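Local coordinates for protein ubiquitin-conjugating enzyme E2-21 kDa (Pichia angusta, PDB 5NL8) that acts as a ubiquitin-conjugating enzyme, taking ubiquitin from E1 and passing it to other proteins, and is probably needed for peroxisome biogenesis, at residues Q55-I67 with G100-N112. Residues are numbered along the deposited sequence; the frame is centred on the assembly and turned at random.
Sequences QSPFEDALWKLEI and GARKVCYKMPHPN
The indole of W63 is the bump that the 100-112 segment wraps around. On one face sits the M108 methyl, its CE 3.4 Å from the centroid of the five-membered ring and almost on the ring normal, a CH-pi contact; against the opposite face lies C105, its CB 4.0 Å from W63 CE2. M108 gets its methyl there by folding back on itself, bent at chi2 and chi3, and the same hook brings SD to 3.7 Å from F58 CE1, an oblique Met-aromatic contact. At the rim of the indole, NE1 gives a nearly straight hydrogen bond (3.2 Å, 170°) to K107 O, which lies in the ring plane, although the donor stands above the carbonyl plane. A leucine in place of W63 would probably leave K107 O without this donor and open a gap between M108 and C105. In the E2 (UBC) fold this joins strand 62-68 of the antiparallel sheet to the chain that leads into the HPN motif, H110-P111-N112, with the H110 side chain about 8 Å from that of C121, the predicted thioester cysteine. F58 continues the row: its CZ lies near P109 O and meets the edge of the H110 ring at CD2 (3.7 Å), the two planes inclined at 40°. At the other end the backbones take over, C105 N bonding to L62 O at 3.0 Å. One water links L62 N to K103 O and another K64 N to C105 O. V104 CG1, turned anti to the backbone N, reaches across to L62 O and W63 CA, while L62 CD1 rests on K103 O, 3.8 Å away.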
ATOM      1  N   GLN A  55      -1.996  16.030  -0.688  1.00 44.69           N
ATOM      2  CA  GLN A  55      -0.885  16.974  -0.800  1.00 49.15           C
ATOM      3  C   GLN A  55       0.454  16.265  -1.002  1.00 48.70           C
ATOM      4  O   GLN A  55       1.517  16.870  -0.873  1.00 52.70           O
ATOM      5  CB  GLN A  55      -0.837  17.896   0.426  1.00 56.49           C
ATOM      6  CG  GLN A  55      -2.070  18.785   0.543  1.00 72.06           C
ATOM      7  CD  GLN A  55      -1.993  19.784   1.683  1.00 77.78           C
ATOM      8  OE1 GLN A  55      -1.891  19.414   2.853  1.00 88.09           O
ATOM      9  NE2 GLN A  55      -2.038  21.064   1.340  1.00 76.11           N
ATOM     10  N   SER A  56       0.392  14.981  -1.338  1.00 41.59           N
ATOM     11  CA  SER A  56       1.571  14.239  -1.764  1.00 38.37           C
ATOM     12  C   SER A  56       1.470  14.013  -3.269  1.00 32.76           C
ATOM     13  O   SER A  56       0.388  14.137  -3.841  1.00 42.53           O
ATOM     14  CB  SER A  56       1.686  12.910  -1.011  1.00 34.84           C
ATOM     15  OG  SER A  56       0.685  11.997  -1.427  1.00 46.54           O
ATOM     16  N   PRO A  57       2.592  13.697  -3.929  1.00 43.35           N
ATOM     17  CA  PRO A  57       2.487  13.407  -5.364  1.00 42.49           C
ATOM     18  C   PRO A  57       1.664  12.150  -5.656  1.00 38.88           C
ATOM     19  O   PRO A  57       1.296  11.918  -6.806  1.00 49.73           O
ATOM     20  CB  PRO A  57       3.947  13.221  -5.795  1.00 43.02           C
ATOM     21  CG  PRO A  57       4.703  12.965  -4.530  1.00 46.42           C
ATOM     22  CD  PRO A  57       3.993  13.747  -3.477  1.00 41.44           C
ATOM     23  N   PHE A  58       1.367  11.365  -4.626  1.00 39.25           N
ATOM     24  CA  PHE A  58       0.599  10.136  -4.795  1.00 32.82           C
ATOM     25  C   PHE A  58      -0.906  10.363  -4.660  1.00 37.53           C
ATOM     26  O   PHE A  58      -1.684   9.418  -4.781  1.00 44.08           O
ATOM     27  CB  PHE A  58       1.042   9.085  -3.770  1.00 31.03           C
ATOM     28  CG  PHE A  58       2.496   8.712  -3.861  1.00 36.82           C
ATOM     29  CD1 PHE A  58       2.916   7.699  -4.710  1.00 39.26           C
ATOM     30  CD2 PHE A  58       3.442   9.367  -3.091  1.00 39.30           C
ATOM     31  CE1 PHE A  58       4.255   7.353  -4.793  1.00 35.79           C
ATOM     32  CE2 PHE A  58       4.782   9.025  -3.171  1.00 37.86           C
ATOM     33  CZ  PHE A  58       5.187   8.018  -4.023  1.00 33.51           C
ATOM     34  N   GLU A  59      -1.316  11.607  -4.413  1.00 39.61           N
ATOM     35  CA  GLU A  59      -2.713  11.902  -4.076  1.00 44.97           C
ATOM     36  C   GLU A  59      -3.691  11.534  -5.192  1.00 43.58           C
ATOM     37  O   GLU A  59      -3.350  11.591  -6.373  1.00 42.08           O
ATOM     38  CB  GLU A  59      -2.881  13.387  -3.720  1.00 38.87           C
ATOM     39  CG  GLU A  59      -2.784  14.339  -4.902  1.00 49.36           C
ATOM     40  CD  GLU A  59      -3.046  15.788  -4.514  1.00 74.89           C
ATOM     41  OE1 GLU A  59      -3.103  16.645  -5.423  1.00 81.33           O
ATOM     42  OE2 GLU A  59      -3.196  16.071  -3.305  1.00 68.91           O
ATOM     43  N   ASP A  60      -4.903  11.148  -4.791  1.00 45.22           N
ATOM     44  CA  ASP A  60      -5.990  10.816  -5.716  1.00 52.78           C
ATOM     45  C   ASP A  60      -5.634   9.701  -6.699  1.00 55.15           C
ATOM     46  O   ASP A  60      -5.870   9.819  -7.902  1.00 58.48           O
ATOM     47  CB  ASP A  60      -6.431  12.062  -6.488  1.00 68.17           C
ATOM     48  CG  ASP A  60      -7.182  13.050  -5.616  1.00 88.95           C
ATOM     49  OD1 ASP A  60      -7.921  12.605  -4.712  1.00 88.37           O
ATOM     50  OD2 ASP A  60      -7.033  14.271  -5.837  1.00100.80           O
ATOM     51  N   ALA A  61      -5.065   8.621  -6.178  1.00 37.92           N
ATOM     52  CA  ALA A  61      -4.807   7.424  -6.967  1.00 37.77           C
ATOM     53  C   ALA A  61      -4.774   6.231  -6.029  1.00 34.66           C
ATOM     54  O   ALA A  61      -4.419   6.373  -4.860  1.00 38.92           O
ATOM     55  CB  ALA A  61      -3.502   7.549  -7.739  1.00 35.60           C
ATOM     56  N   LEU A  62      -5.150   5.061  -6.534  1.00 29.87           N
ATOM     57  CA  LEU A  62      -5.263   3.873  -5.692  1.00 29.04           C
ATOM     58  C   LEU A  62      -4.152   2.855  -5.956  1.00 34.40           C
ATOM     59  O   LEU A  62      -3.704   2.687  -7.091  1.00 34.16           O
ATOM     60  CB  LEU A  62      -6.624   3.208  -5.899  1.00 34.40           C
ATOM     61  CG  LEU A  62      -7.868   4.082  -5.710  1.00 36.37           C
ATOM     62  CD1 LEU A  62      -9.123   3.313  -6.090  1.00 28.08           C
ATOM     63  CD2 LEU A  62      -7.963   4.582  -4.281  1.00 34.45           C
ATOM     64  N   TRP A  63      -3.720   2.178  -4.896  1.00 32.31           N
ATOM     65  CA  TRP A  63      -2.766   1.079  -5.010  1.00 27.12           C
ATOM     66  C   TRP A  63      -3.243  -0.162  -4.262  1.00 26.41           C
ATOM     67  O   TRP A  63      -3.948  -0.069  -3.253  1.00 29.49           O
ATOM     68  CB  TRP A  63      -1.392   1.489  -4.485  1.00 27.41           C
ATOM     69  CG  TRP A  63      -0.605   2.300  -5.452  1.00 32.26           C
ATOM     70  CD1 TRP A  63       0.259   1.834  -6.397  1.00 21.06           C
ATOM     71  CD2 TRP A  63      -0.610   3.725  -5.571  1.00 26.49           C
ATOM     72  NE1 TRP A  63       0.803   2.886  -7.098  1.00 26.99           N
ATOM     73  CE2 TRP A  63       0.285   4.059  -6.613  1.00 32.27           C
ATOM     74  CE3 TRP A  63      -1.275   4.756  -4.902  1.00 31.02           C
ATOM     75  CZ2 TRP A  63       0.525   5.377  -7.000  1.00 29.28           C
ATOM     76  CZ3 TRP A  63      -1.035   6.067  -5.287  1.00 29.67           C
ATOM     77  CH2 TRP A  63      -0.142   6.364  -6.327  1.00 30.07           C
ATOM     78  N   LYS A  64      -2.841  -1.324  -4.769  1.00 35.02           N
ATOM     79  CA  LYS A  64      -3.185  -2.599  -4.158  1.00 34.26           C
ATOM     80  C   LYS A  64      -2.010  -3.121  -3.343  1.00 28.66           C
ATOM     81  O   LYS A  64      -0.847  -2.913  -3.699  1.00 30.19           O
ATOM     82  CB  LYS A  64      -3.588  -3.617  -5.228  1.00 34.22           C
ATOM     83  CG  LYS A  64      -4.771  -4.499  -4.862  1.00 53.96           C
ATOM     84  CD  LYS A  64      -5.716  -4.651  -6.052  1.00 65.53           C
ATOM     85  CE  LYS A  64      -6.940  -5.496  -5.716  1.00 67.79           C
ATOM     86  NZ  LYS A  64      -6.581  -6.906  -5.395  1.00 60.42           N
ATOM     87  N   LEU A  65      -2.323  -3.804  -2.252  1.00 29.83           N
ATOM     88  CA  LEU A  65      -1.310  -4.329  -1.351  1.00 25.24           C
ATOM     89  C   LEU A  65      -1.577  -5.792  -1.052  1.00 34.43           C
ATOM     90  O   LEU A  65      -2.731  -6.230  -1.012  1.00 36.27           O
ATOM     91  CB  LEU A  65      -1.287  -3.545  -0.037  1.00 25.77           C
ATOM     92  CG  LEU A  65      -0.998  -2.047  -0.033  1.00 30.77           C
ATOM     93  CD1 LEU A  65      -1.226  -1.507   1.363  1.00 31.52           C
ATOM     94  CD2 LEU A  65       0.424  -1.771  -0.479  1.00 21.17           C
ATOM     95  N   GLU A  66      -0.498  -6.535  -0.831  1.00 30.06           N
ATOM     96  CA  GLU A  66      -0.586  -7.901  -0.343  1.00 33.12           C
ATOM     97  C   GLU A  66       0.130  -8.007   1.002  1.00 36.97           C
ATOM     98  O   GLU A  66       1.239  -7.485   1.181  1.00 35.02           O
ATOM     99  CB  GLU A  66       0.005  -8.880  -1.355  1.00 33.81           C
ATOM    100  CG  GLU A  66       0.012 -10.321  -0.881  1.00 63.37           C
ATOM    101  CD  GLU A  66       0.507 -11.280  -1.941  1.00 76.79           C
ATOM    102  OE1 GLU A  66       0.230 -11.041  -3.137  1.00 82.67           O
ATOM    103  OE2 GLU A  66       1.177 -12.269  -1.582  1.00 77.78           O
ATOM    104  N   ILE A  67      -0.526  -8.678   1.945  1.00 36.64           N
ATOM    105  CA  ILE A  67      -0.062  -8.753   3.321  1.00 25.15           C
ATOM    106  C   ILE A  67       0.055 -10.197   3.795  1.00 35.43           C
ATOM    107  O   ILE A  67      -0.914 -10.947   3.772  1.00 43.51           O
ATOM    108  CB  ILE A  67      -1.007  -8.001   4.270  1.00 29.20           C
ATOM    109  CG1 ILE A  67      -1.184  -6.553   3.811  1.00 32.31           C
ATOM    110  CG2 ILE A  67      -0.483  -8.044   5.695  1.00 28.76           C
ATOM    111  CD1 ILE A  67      -2.579  -6.016   4.046  1.00 33.48           C
ATOM    112  N   GLY A 100     -15.433   3.825 -16.640  1.00122.01           N
ATOM    113  CA  GLY A 100     -16.157   4.096 -15.411  1.00121.65           C
ATOM    114  C   GLY A 100     -15.900   3.059 -14.333  1.00114.99           C
ATOM    115  O   GLY A 100     -16.693   2.907 -13.404  1.00113.88           O
ATOM    116  N   ALA A 101     -14.785   2.347 -14.454  1.00110.85           N
ATOM    117  CA  ALA A 101     -14.450   1.289 -13.508  1.00101.66           C
ATOM    118  C   ALA A 101     -13.564   1.803 -12.376  1.00100.48           C
ATOM    119  O   ALA A 101     -13.208   2.983 -12.335  1.00103.22           O
ATOM    120  CB  ALA A 101     -13.767   0.133 -14.233  1.00 91.81           C
ATOM    121  N   ARG A 102     -13.228   0.909 -11.452  1.00 93.22           N
ATOM    122  CA  ARG A 102     -12.292   1.210 -10.373  1.00 81.83           C
ATOM    123  C   ARG A 102     -10.866   1.007 -10.875  1.00 63.48           C
ATOM    124  O   ARG A 102     -10.445  -0.128 -11.093  1.00 65.58           O
ATOM    125  CB  ARG A 102     -12.564   0.314  -9.162  1.00 78.58           C
ATOM    126  CG  ARG A 102     -11.732   0.626  -7.929  1.00 79.92           C
ATOM    127  CD  ARG A 102     -12.337  -0.008  -6.684  1.00 88.35           C
ATOM    128  NE  ARG A 102     -11.555  -1.152  -6.223  1.00 96.70           N
ATOM    129  CZ  ARG A 102     -12.048  -2.146  -5.490  1.00104.28           C
ATOM    130  NH1 ARG A 102     -11.265  -3.150  -5.115  1.00102.86           N
ATOM    131  NH2 ARG A 102     -13.328  -2.139  -5.139  1.00109.48           N
ATOM    132  N   LYS A 103     -10.122   2.089 -11.076  1.00 46.70           N
ATOM    133  CA  LYS A 103      -8.779   1.932 -11.623  1.00 45.63           C
ATOM    134  C   LYS A 103      -7.702   2.038 -10.548  1.00 42.42           C
ATOM    135  O   LYS A 103      -7.764   2.874  -9.649  1.00 41.54           O
ATOM    136  CB  LYS A 103      -8.517   2.938 -12.754  1.00 49.14           C
ATOM    137  CG  LYS A 103      -8.457   4.399 -12.343  1.00 71.08           C
ATOM    138  CD  LYS A 103      -7.911   5.274 -13.481  1.00 80.70           C
ATOM    139  CE  LYS A 103      -8.134   4.648 -14.857  1.00 76.37           C
ATOM    140  NZ  LYS A 103      -7.409   5.380 -15.938  1.00 76.36           N
ATOM    141  N   VAL A 104      -6.726   1.148 -10.662  1.00 41.37           N
ATOM    142  CA  VAL A 104      -5.604   1.061  -9.753  1.00 32.39           C
ATOM    143  C   VAL A 104      -4.306   1.193 -10.549  1.00 34.11           C
ATOM    144  O   VAL A 104      -4.207   0.701 -11.677  1.00 41.65           O
ATOM    145  CB  VAL A 104      -5.620  -0.272  -8.977  1.00 33.27           C
ATOM    146  CG1 VAL A 104      -4.477  -0.341  -7.987  1.00 39.31           C
ATOM    147  CG2 VAL A 104      -6.949  -0.445  -8.263  1.00 38.08           C
ATOM    148  N   CYS A 105      -3.325   1.880  -9.971  1.00 33.25           N
ATOM    149  CA  CYS A 105      -1.996   1.971 -10.567  1.00 36.89           C
ATOM    150  C   CYS A 105      -1.148   0.767 -10.172  1.00 32.99           C
ATOM    151  O   CYS A 105      -1.077   0.411  -8.998  1.00 27.54           O
ATOM    152  CB  CYS A 105      -1.305   3.263 -10.141  1.00 26.25           C
ATOM    153  SG  CYS A 105       0.360   3.446 -10.818  1.00 39.14           S
ATOM    154  N   TYR A 106      -0.495   0.145 -11.148  1.00 29.54           N
ATOM    155  CA  TYR A 106       0.235  -1.092 -10.883  1.00 28.10           C
ATOM    156  C   TYR A 106       1.752  -0.950 -10.986  1.00 30.73           C
ATOM    157  O   TYR A 106       2.453  -1.919 -11.275  1.00 33.58           O
ATOM    158  CB  TYR A 106      -0.243  -2.196 -11.827  1.00 29.97           C
ATOM    159  CG  TYR A 106      -1.633  -2.681 -11.507  1.00 30.22           C
ATOM    160  CD1 TYR A 106      -1.868  -3.476 -10.394  1.00 24.41           C
ATOM    161  CD2 TYR A 106      -2.714  -2.340 -12.310  1.00 37.06           C
ATOM    162  CE1 TYR A 106      -3.134  -3.922 -10.091  1.00 32.85           C
ATOM    163  CE2 TYR A 106      -3.988  -2.783 -12.013  1.00 29.46           C
ATOM    164  CZ  TYR A 106      -4.191  -3.575 -10.903  1.00 36.22           C
ATOM    165  OH  TYR A 106      -5.452  -4.024 -10.594  1.00 40.26           O
ATOM    166  N   LYS A 107       2.249   0.261 -10.753  1.00 31.80           N
ATOM    167  CA  LYS A 107       3.676   0.503 -10.568  1.00 28.93           C
ATOM    168  C   LYS A 107       3.840   1.437  -9.371  1.00 33.73           C
ATOM    169  O   LYS A 107       3.096   2.406  -9.242  1.00 38.13           O
ATOM    170  CB  LYS A 107       4.307   1.116 -11.823  1.00 31.51           C
ATOM    171  CG  LYS A 107       4.337   0.210 -13.051  1.00 40.62           C
ATOM    172  CD  LYS A 107       5.423  -0.856 -12.952  1.00 36.30           C
ATOM    173  CE  LYS A 107       5.585  -1.593 -14.277  1.00 39.77           C
ATOM    174  NZ  LYS A 107       6.577  -2.707 -14.195  1.00 29.33           N
ATOM    175  N   MET A 108       4.792   1.145  -8.487  1.00 26.35           N
ATOM    176  CA  MET A 108       5.012   1.997  -7.318  1.00 27.12           C
ATOM    177  C   MET A 108       6.454   2.497  -7.242  1.00 34.83           C
ATOM    178  O   MET A 108       7.338   1.800  -6.744  1.00 35.09           O
ATOM    179  CB  MET A 108       4.640   1.252  -6.028  1.00 26.78           C
ATOM    180  CG  MET A 108       5.066   1.955  -4.730  1.00 26.10           C
ATOM    181  SD  MET A 108       4.657   3.713  -4.643  1.00 34.51           S
ATOM    182  CE  MET A 108       2.887   3.619  -4.423  1.00 33.32           C
ATOM    183  N   PRO A 109       6.695   3.715  -7.752  1.00 34.85           N
ATOM    184  CA  PRO A 109       8.004   4.367  -7.643  1.00 28.23           C
ATOM    185  C   PRO A 109       8.142   5.122  -6.325  1.00 34.33           C
ATOM    186  O   PRO A 109       7.500   6.155  -6.114  1.00 38.90           O
ATOM    187  CB  PRO A 109       8.016   5.319  -8.839  1.00 24.03           C
ATOM    188  CG  PRO A 109       6.589   5.668  -9.042  1.00 33.33           C
ATOM    189  CD  PRO A 109       5.764   4.487  -8.594  1.00 28.63           C
ATOM    190  N   HIS A 110       8.982   4.601  -5.442  1.00 30.06           N
ATOM    191  CA  HIS A 110       9.113   5.146  -4.102  1.00 30.88           C
ATOM    192  C   HIS A 110      10.455   4.730  -3.518  1.00 33.04           C
ATOM    193  O   HIS A 110      10.898   3.602  -3.728  1.00 32.08           O
ATOM    194  CB  HIS A 110       7.958   4.662  -3.215  1.00 23.97           C
ATOM    195  CG  HIS A 110       7.924   5.291  -1.858  1.00 32.69           C
ATOM    196  ND1 HIS A 110       8.770   4.909  -0.837  1.00 31.11           N
ATOM    197  CD2 HIS A 110       7.135   6.267  -1.345  1.00 27.30           C
ATOM    198  CE1 HIS A 110       8.507   5.627   0.241  1.00 34.47           C
ATOM    199  NE2 HIS A 110       7.519   6.455  -0.040  1.00 30.73           N
ATOM    200  N   PRO A 111      11.115   5.650  -2.803  1.00 28.42           N
ATOM    201  CA  PRO A 111      12.419   5.410  -2.179  1.00 34.52           C
ATOM    202  C   PRO A 111      12.503   4.123  -1.349  1.00 34.00           C
ATOM    203  O   PRO A 111      13.564   3.496  -1.333  1.00 32.77           O
ATOM    204  CB  PRO A 111      12.598   6.638  -1.289  1.00 31.88           C
ATOM    205  CG  PRO A 111      11.902   7.724  -2.044  1.00 28.72           C
ATOM    206  CD  PRO A 111      10.704   7.062  -2.684  1.00 36.82           C
ATOM    207  N   ASN A 112      11.416   3.728  -0.691  1.00 25.60           N
ATOM    208  CA  ASN A 112      11.446   2.560   0.190  1.00 34.14           C
ATOM    209  C   ASN A 112      10.741   1.328  -0.389  1.00 36.48           C
ATOM    210  O   ASN A 112      10.339   0.431   0.352  1.00 34.15           O
ATOM    211  CB  ASN A 112      10.823   2.910   1.545  1.00 33.41           C
ATOM    212  CG  ASN A 112      11.492   4.101   2.210  1.00 38.73           C
ATOM    213  OD1 ASN A 112      10.909   5.183   2.299  1.00 39.29           O
ATOM    214  ND2 ASN A 112      12.712   3.905   2.691  1.00 39.50           N
TER
HETATM  215  O   HOH W   1      -6.097   4.884  -9.067  1.00 36.10           O
HETATM  216  O   HOH W   2      -0.825  -1.564  -7.008  1.00 36.07           O